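PDB 4UAP: glycosyl hydrolase, family 31/fibronectin type III domain protein from Clostridium perfringens, which binds GalNAc through a calcium-containing CBM32 module, probably helping a family 31 glycoside hydrolase recognise galacto-configured carbohydrates. Local coordinates for residues R36-K40 and G51-M57; A86-A92 and I128-H134. All blocks are in the same frame, centred on the assembly; numbering follows the deposited sequence. Where two conformers were deposited one is given.

Contact 1: residues R36-K40 and G51-M57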
loop_
_atom_site.group_PDB
_atom_site.type_symbol
_atom_site.label_atom_id
_atom_site.label_comp_id
_atom_site.label_asym_id
_atom_site.label_seq_id
_atom_site.Cartn_x
_atom_site.Cartn_y
_atom_site.Cartn_z
ATOM N N ARG A 36 -4.868 -4.921 8.795
ATOM C CA ARG A 36 -4.962 -4.048 7.625
ATOM C C ARG A 36 -4.893 -2.550 7.890
ATOM O O ARG A 36 -5.248 -2.082 8.974
ATOM C CB ARG A 36 -6.278 -4.320 6.878
ATOM C CG ARG A 36 -6.508 -5.758 6.445
ATOM C CD ARG A 36 -7.621 -5.811 5.401
ATOM N NE ARG A 36 -8.769 -5.004 5.816
ATOM C CZ ARG A 36 -9.816 -5.464 6.498
ATOM N NH1 ARG A 36 -9.895 -6.752 6.843
ATOM N NH2 ARG A 36 -10.791 -4.631 6.831
ATOM N N MET A 37 -4.444 -1.818 6.869
ATOM C CA MET A 37 -4.719 -0.393 6.709
ATOM C C MET A 37 -5.970 -0.252 5.839
ATOM O O MET A 37 -6.019 -0.796 4.731
ATOM C CB MET A 37 -3.535 0.336 6.052
ATOM C CG MET A 37 -3.713 1.869 5.909
ATOM S SD MET A 37 -2.914 2.626 4.459
ATOM C CE MET A 37 -4.118 2.143 3.236
ATOM N N ASP A 38 -6.972 0.467 6.343
ATOM C CA ASP A 38 -8.226 0.690 5.631
ATOM C C ASP A 38 -8.532 2.188 5.543
ATOM O O ASP A 38 -8.332 2.922 6.509
ATOM C CB ASP A 38 -9.403 0.002 6.342
ATOM C CG ASP A 38 -9.541 -1.496 6.016
ATOM O OD1 ASP A 38 -8.569 -2.161 5.586
ATOM O OD2 ASP A 38 -10.659 -2.010 6.215
ATOM N N LEU A 39 -9.042 2.628 4.400
ATOM C CA LEU A 39 -9.700 3.924 4.310
ATOM C C LEU A 39 -10.876 3.926 5.289
ATOM O O LEU A 39 -11.396 2.856 5.620
ATOM C CB LEU A 39 -10.177 4.176 2.881
ATOM C CG LEU A 39 -9.587 5.398 2.183
ATOM C CD1 LEU A 39 -8.069 5.306 2.135
ATOM C CD2 LEU A 39 -10.186 5.556 0.782
ATOM N N LYS A 40 -11.299 5.102 5.747
ATOM C CA LYS A 40 -12.392 5.191 6.722
ATOM C C LYS A 40 -13.604 4.341 6.338
ATOM O O LYS A 40 -14.104 4.419 5.209
ATOM C CB LYS A 40 -12.847 6.644 6.901
ATOM C CG LYS A 40 -11.925 7.514 7.739
ATOM C CD LYS A 40 -12.535 8.904 7.931
ATOM C CE LYS A 40 -11.583 9.825 8.686
ATOM N NZ LYS A 40 -10.969 9.160 9.867
ATOM N N GLY A 51 -12.697 8.822 3.531
ATOM C CA GLY A 51 -11.402 8.862 2.876
ATOM C C GLY A 51 -11.648 8.787 1.390
ATOM O O GLY A 51 -12.681 8.256 0.963
ATOM N N THR A 52 -10.720 9.296 0.585
ATOM C CA THR A 52 -10.892 9.242 -0.860
ATOM C C THR A 52 -9.623 8.807 -1.580
ATOM O O THR A 52 -8.506 9.141 -1.170
ATOM C CB THR A 52 -11.332 10.606 -1.439
ATOM O OG1 THR A 52 -10.271 11.554 -1.287
ATOM C CG2 THR A 52 -12.591 11.117 -0.735
ATOM N N LEU A 53 -9.802 8.041 -2.645
ATOM C CA LEU A 53 -8.705 7.719 -3.542
ATOM C C LEU A 53 -8.606 8.875 -4.533
ATOM O O LEU A 53 -9.602 9.531 -4.802
ATOM C CB LEU A 53 -8.952 6.393 -4.251
ATOM C CG LEU A 53 -9.148 5.213 -3.298
ATOM C CD1 LEU A 53 -9.356 3.922 -4.078
ATOM C CD2 LEU A 53 -7.936 5.104 -2.370
ATOM N N PRO A 54 -7.409 9.134 -5.078
ATOM C CA PRO A 54 -6.172 8.373 -4.863
ATOM C C PRO A 54 -5.589 8.575 -3.467
ATOM O O PRO A 54 -5.678 9.665 -2.900
ATOM C CB PRO A 54 -5.228 8.937 -5.932
ATOM C CG PRO A 54 -5.700 10.360 -6.114
ATOM C CD PRO A 54 -7.207 10.272 -5.997
ATOM N N PHE A 55 -4.993 7.526 -2.917
ATOM C CA PHE A 55 -4.367 7.630 -1.603
ATOM C C PHE A 55 -2.870 7.338 -1.708
ATOM O O PHE A 55 -2.456 6.269 -2.149
ATOM C CB PHE A 55 -5.027 6.680 -0.593
ATOM C CG PHE A 55 -4.450 6.792 0.784
ATOM C CD1 PHE A 55 -4.707 7.916 1.559
ATOM C CD2 PHE A 55 -3.638 5.790 1.299
ATOM C CE1 PHE A 55 -4.170 8.044 2.823
ATOM C CE2 PHE A 55 -3.085 5.912 2.566
ATOM C CZ PHE A 55 -3.352 7.043 3.333
ATOM N N GLU A 56 -2.071 8.304 -1.283
ATOM C CA GLU A 56 -0.628 8.261 -1.433
ATOM C C GLU A 56 0.048 7.802 -0.148
ATOM O O GLU A 56 -0.201 8.348 0.931
ATOM C CB GLU A 56 -0.134 9.650 -1.842
ATOM C CG GLU A 56 1.335 9.784 -2.111
ATOM C CD GLU A 56 1.707 11.237 -2.389
ATOM O OE1 GLU A 56 1.995 11.974 -1.419
ATOM O OE2 GLU A 56 1.668 11.642 -3.571
ATOM N N MET A 57 0.898 6.788 -0.275
ATOM C CA MET A 57 1.639 6.221 0.845
ATOM C C MET A 57 3.137 6.390 0.569
ATOM O O MET A 57 3.640 5.913 -0.450
ATOM C CB MET A 57 1.289 4.739 1.032
ATOM C CG MET A 57 -0.160 4.455 1.467
ATOM S SD MET A 57 -0.756 2.778 1.043
ATOM C CE MET A 57 -1.120 2.984 -0.699
HETATM O O HOH W 1 -14.010 6.441 3.479
#
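Met37 and Leu39 meet Phe55 in the apolar interior of a CBM32 beta-sandwich, where the two sheets face each other. Met37 CG lies anti to the backbone N (chi1 -177°), and the chain then bends at chi2 and chi3 to bring SD to Phe55 CE2, 3.8 Å away, in a Met-aromatic contact. The sulfur of Met37 approaches the Phe55 ring obliquely, 65° off the normal and 5.0 Å from the ring centroid. The same SD touches Met57 SD at 4.0 Å, so Met37 spans two residues of strand 55-57.

Leu39 divides its two methyls. CD1 sits over one face of the Phe55 ring, displaced toward the rim, and is 4.1 Å from Phe55 CG. CD2 turns to the loop, 3.6 Å from Gly51 C and 3.9 Å from Leu53 CD2. Gly51 has no side chain, and its backbone lies directly against the leucine. One water joins the two backbones near this end. The water accepts from Gly51 N at 2.7 Å and also lies within hydrogen-bonding distance of Lys40 O.

On 36-40, Arg36 and Asp38 form a two-pronged, side-on salt bridge. NE and NH2 of Arg36 each reach one carboxylate oxygen on its syn side, and the NH2 bond to Asp38 OD2 is 2.7 Å and nearly straight. This pairing holds the guanidinium against the carboxylate. Arg36 touches the bound GalNAc, and Asp38 OD2 also accepts a hydrogen bond from NE1 of the pocket residue Trp41. Asp38 is thus a second-shell residue that probably helps position both.

Strand 37-38 pairs with strand 141-149 in one sheet, whereas strand 55-61 belongs to the other. Ile142 bonds to the Met37 backbone and its side chain meets Met57, so strands 141-149 and 55-61 face each other across the sandwich interior.

Contact 2: residues A86-A92 and I128-H134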
loop_
_atom_site.group_PDB
_atom_site.type_symbol
_atom_site.label_atom_id
_atom_site.label_comp_id
_atom_site.label_asym_id
_atom_site.label_seq_id
_atom_site.Cartn_x
_atom_site.Cartn_y
_atom_site.Cartn_z
ATOM N N ALA A 86 -10.571 -4.426 -1.637
ATOM C CA ALA A 86 -9.157 -4.452 -2.007
ATOM C C ALA A 86 -8.788 -3.476 -3.134
ATOM O O ALA A 86 -9.635 -3.016 -3.908
ATOM C CB ALA A 86 -8.750 -5.873 -2.404
ATOM N N MET A 87 -7.497 -3.172 -3.205
ATOM C CA MET A 87 -6.927 -2.356 -4.271
ATOM C C MET A 87 -7.158 -3.011 -5.647
ATOM O O MET A 87 -7.078 -4.237 -5.788
ATOM C CB MET A 87 -5.427 -2.147 -4.012
ATOM C CG MET A 87 -4.809 -0.907 -4.687
ATOM S SD MET A 87 -3.126 -0.601 -4.065
ATOM C CE MET A 87 -2.332 -2.148 -4.465
ATOM N N LYS A 88 -7.455 -2.189 -6.648
ATOM C CA LYS A 88 -7.663 -2.660 -8.015
ATOM C C LYS A 88 -6.606 -2.091 -8.956
ATOM O O LYS A 88 -6.258 -2.712 -9.957
ATOM C CB LYS A 88 -9.051 -2.267 -8.517
ATOM C CG LYS A 88 -9.375 -2.825 -9.905
ATOM C CD LYS A 88 -10.760 -2.397 -10.393
ATOM C CE LYS A 88 -11.133 -3.136 -11.674
ATOM N NZ LYS A 88 -12.434 -2.670 -12.243
ATOM N N LYS A 89 -6.113 -0.894 -8.630
ATOM C CA LYS A 89 -5.165 -0.180 -9.481
ATOM C C LYS A 89 -4.206 0.663 -8.648
ATOM O O LYS A 89 -4.607 1.339 -7.704
ATOM C CB LYS A 89 -5.911 0.709 -10.477
ATOM C CG LYS A 89 -5.032 1.407 -11.502
ATOM C CD LYS A 89 -5.940 2.091 -12.523
ATOM C CE LYS A 89 -5.210 3.092 -13.387
ATOM N NZ LYS A 89 -6.170 3.723 -14.353
ATOM N N VAL A 90 -2.936 0.630 -9.016
ATOM C CA VAL A 90 -1.902 1.247 -8.206
ATOM C C VAL A 90 -0.831 1.802 -9.111
ATOM O O VAL A 90 -0.620 1.305 -10.219
ATOM C CB VAL A 90 -1.283 0.225 -7.214
ATOM C CG1 VAL A 90 -0.525 -0.876 -7.963
ATOM C CG2 VAL A 90 -0.394 0.914 -6.165
ATOM N N LYS A 91 -0.162 2.846 -8.650
ATOM C CA LYS A 91 1.038 3.302 -9.324
ATOM C C LYS A 91 2.114 3.525 -8.281
ATOM O O LYS A 91 1.830 3.591 -7.080
ATOM C CB LYS A 91 0.780 4.587 -10.123
ATOM C CG LYS A 91 0.383 5.790 -9.276
ATOM C CD LYS A 91 0.396 7.081 -10.101
ATOM C CE LYS A 91 0.116 8.282 -9.206
ATOM N NZ LYS A 91 -0.008 9.558 -9.964
ATOM N N ALA A 92 3.353 3.650 -8.730
ATOM C CA ALA A 92 4.429 3.918 -7.795
ATOM C C ALA A 92 5.542 4.716 -8.459
ATOM O O ALA A 92 5.738 4.656 -9.677
ATOM C CB ALA A 92 4.971 2.618 -7.221
ATOM N N ILE A 128 3.838 5.079 -3.125
ATOM C CA ILE A 128 2.858 4.159 -3.710
ATOM C C ILE A 128 1.480 4.778 -3.633
ATOM O O ILE A 128 1.032 5.163 -2.560
ATOM C CB ILE A 128 2.842 2.806 -2.982
ATOM C CG1 ILE A 128 4.240 2.175 -3.028
ATOM C CG2 ILE A 128 1.766 1.870 -3.596
ATOM C CD1 ILE A 128 4.401 0.953 -2.172
ATOM N N THR A 129 0.802 4.886 -4.767
ATOM C CA THR A 129 -0.507 5.510 -4.768
ATOM C C THR A 129 -1.580 4.525 -5.202
ATOM O O THR A 129 -1.559 4.034 -6.329
ATOM C CB THR A 129 -0.546 6.743 -5.689
ATOM O OG1 THR A 129 0.537 7.618 -5.352
ATOM C CG2 THR A 129 -1.852 7.491 -5.493
ATOM N N ALA A 130 -2.501 4.231 -4.289
ATOM C CA ALA A 130 -3.701 3.474 -4.620
ATOM C C ALA A 130 -4.651 4.365 -5.430
ATOM O O ALA A 130 -5.046 5.436 -4.974
ATOM C CB ALA A 130 -4.372 2.963 -3.350
ATOM N N LEU A 131 -4.997 3.919 -6.635
ATOM C CA LEU A 131 -5.780 4.729 -7.565
ATOM C C LEU A 131 -7.234 4.295 -7.601
ATOM O O LEU A 131 -8.126 5.110 -7.811
ATOM C CB LEU A 131 -5.198 4.649 -8.980
ATOM C CG LEU A 131 -3.741 5.070 -9.116
ATOM C CD1 LEU A 131 -3.243 4.750 -10.521
ATOM C CD2 LEU A 131 -3.618 6.552 -8.805
ATOM N N ASP A 132 -7.467 3.000 -7.415
ATOM C CA ASP A 132 -8.817 2.461 -7.446
ATOM C C ASP A 132 -8.922 1.241 -6.540
ATOM O O ASP A 132 -7.923 0.560 -6.276
ATOM C CB ASP A 132 -9.205 2.090 -8.879
ATOM C CG ASP A 132 -10.701 1.989 -9.073
ATOM O OD1 ASP A 132 -11.449 2.548 -8.238
ATOM O OD2 ASP A 132 -11.135 1.356 -10.066
ATOM N N SER A 133 -10.127 0.983 -6.048
ATOM C CA SER A 133 -10.426 -0.261 -5.345
ATOM C C SER A 133 -11.498 -1.027 -6.127
ATOM O O SER A 133 -11.988 -0.546 -7.144
ATOM C CB SER A 133 -10.908 0.011 -3.925
ATOM O OG SER A 133 -12.249 0.472 -3.945
ATOM N N HIS A 134 -11.860 -2.213 -5.654
ATOM C CA HIS A 134 -12.908 -2.992 -6.306
ATOM C C HIS A 134 -14.311 -2.563 -5.921
ATOM O O HIS A 134 -15.282 -3.200 -6.323
ATOM C CB HIS A 134 -12.729 -4.478 -5.999
ATOM C CG HIS A 134 -11.591 -5.095 -6.742
ATOM N ND1 HIS A 134 -10.312 -5.144 -6.233
ATOM C CD2 HIS A 134 -11.526 -5.638 -7.982
ATOM C CE1 HIS A 134 -9.509 -5.713 -7.117
ATOM N NE2 HIS A 134 -10.222 -6.022 -8.185
#
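Strands 87-92 and 128-133 run antiparallel, their axes 154° apart in direction, and two classic beta bulges interrupt their register. Asp132 O accepts from Lys88 N at 2.8 Å and more weakly from Lys89 N. Lys89 O accepts from Leu131 N and, weakly, from Asp132 N. Beyond the bulges, Lys91 and Thr129 form a regular hydrogen-bonded pair.

Where the strand pair ends, Ala86 O takes two bonds from His134. His134 N lies 2.9 Å from Ala86 O, nearly in line with the carbonyl. His134 ND1 is 3.2 Å from Ala86 O, above the carbonyl plane. Lys88 runs extended with CG anti to its own N (chi1 -176°), crossing the imidazole at about a right angle. Lys88 CB is 3.8 Å from the His134 ring centroid, close to the normal, in a CH-pi contact. This contact and the ND1 bond, tilted from the ring plane, limit how the imidazole can turn.

On the Val90-Ala92 face, Val90 CG2 presses on Ile128 CG2 at 3.5 Å, a tight fit. Met87 SD rests on Ala130 CB at 3.8 Å. Leu131 CD1 meets Lys89 CE at 3.9 Å. On the Lys89-Lys91 face, Lys91 runs alongside Thr129, with Lys91 CG 3.8 Å from Thr129 CB.

Met87, Ala92 and Ile128 also touch strand 64-74 of the facing sheet. This is a central strand pair of a beta-sandwich, with an apolar face inward and lysine chains outward.

From the N terminus, contact 1 closes first, bringing 51-57 back to 36-40 after ten intervening residues that hold no strand or helix. Contact 2 follows in series, so the two neither nest nor cross. It brings 128-134 back to 86-92 after 35 residues, most of them in strands. The contacts meet directly: strand 55-61 is the neighbour of strand 125-133, with probable hydrogen bonds from Met57 N to Ile128 O (2.8 Å) and from Phe55 N to Ala130 O (2.9 Å). Contact 2 therefore works within one sheet. Contact 1 ties that sheet to the facing one, which carries strand 37-38 beside the GalNAc pocket residue Arg36.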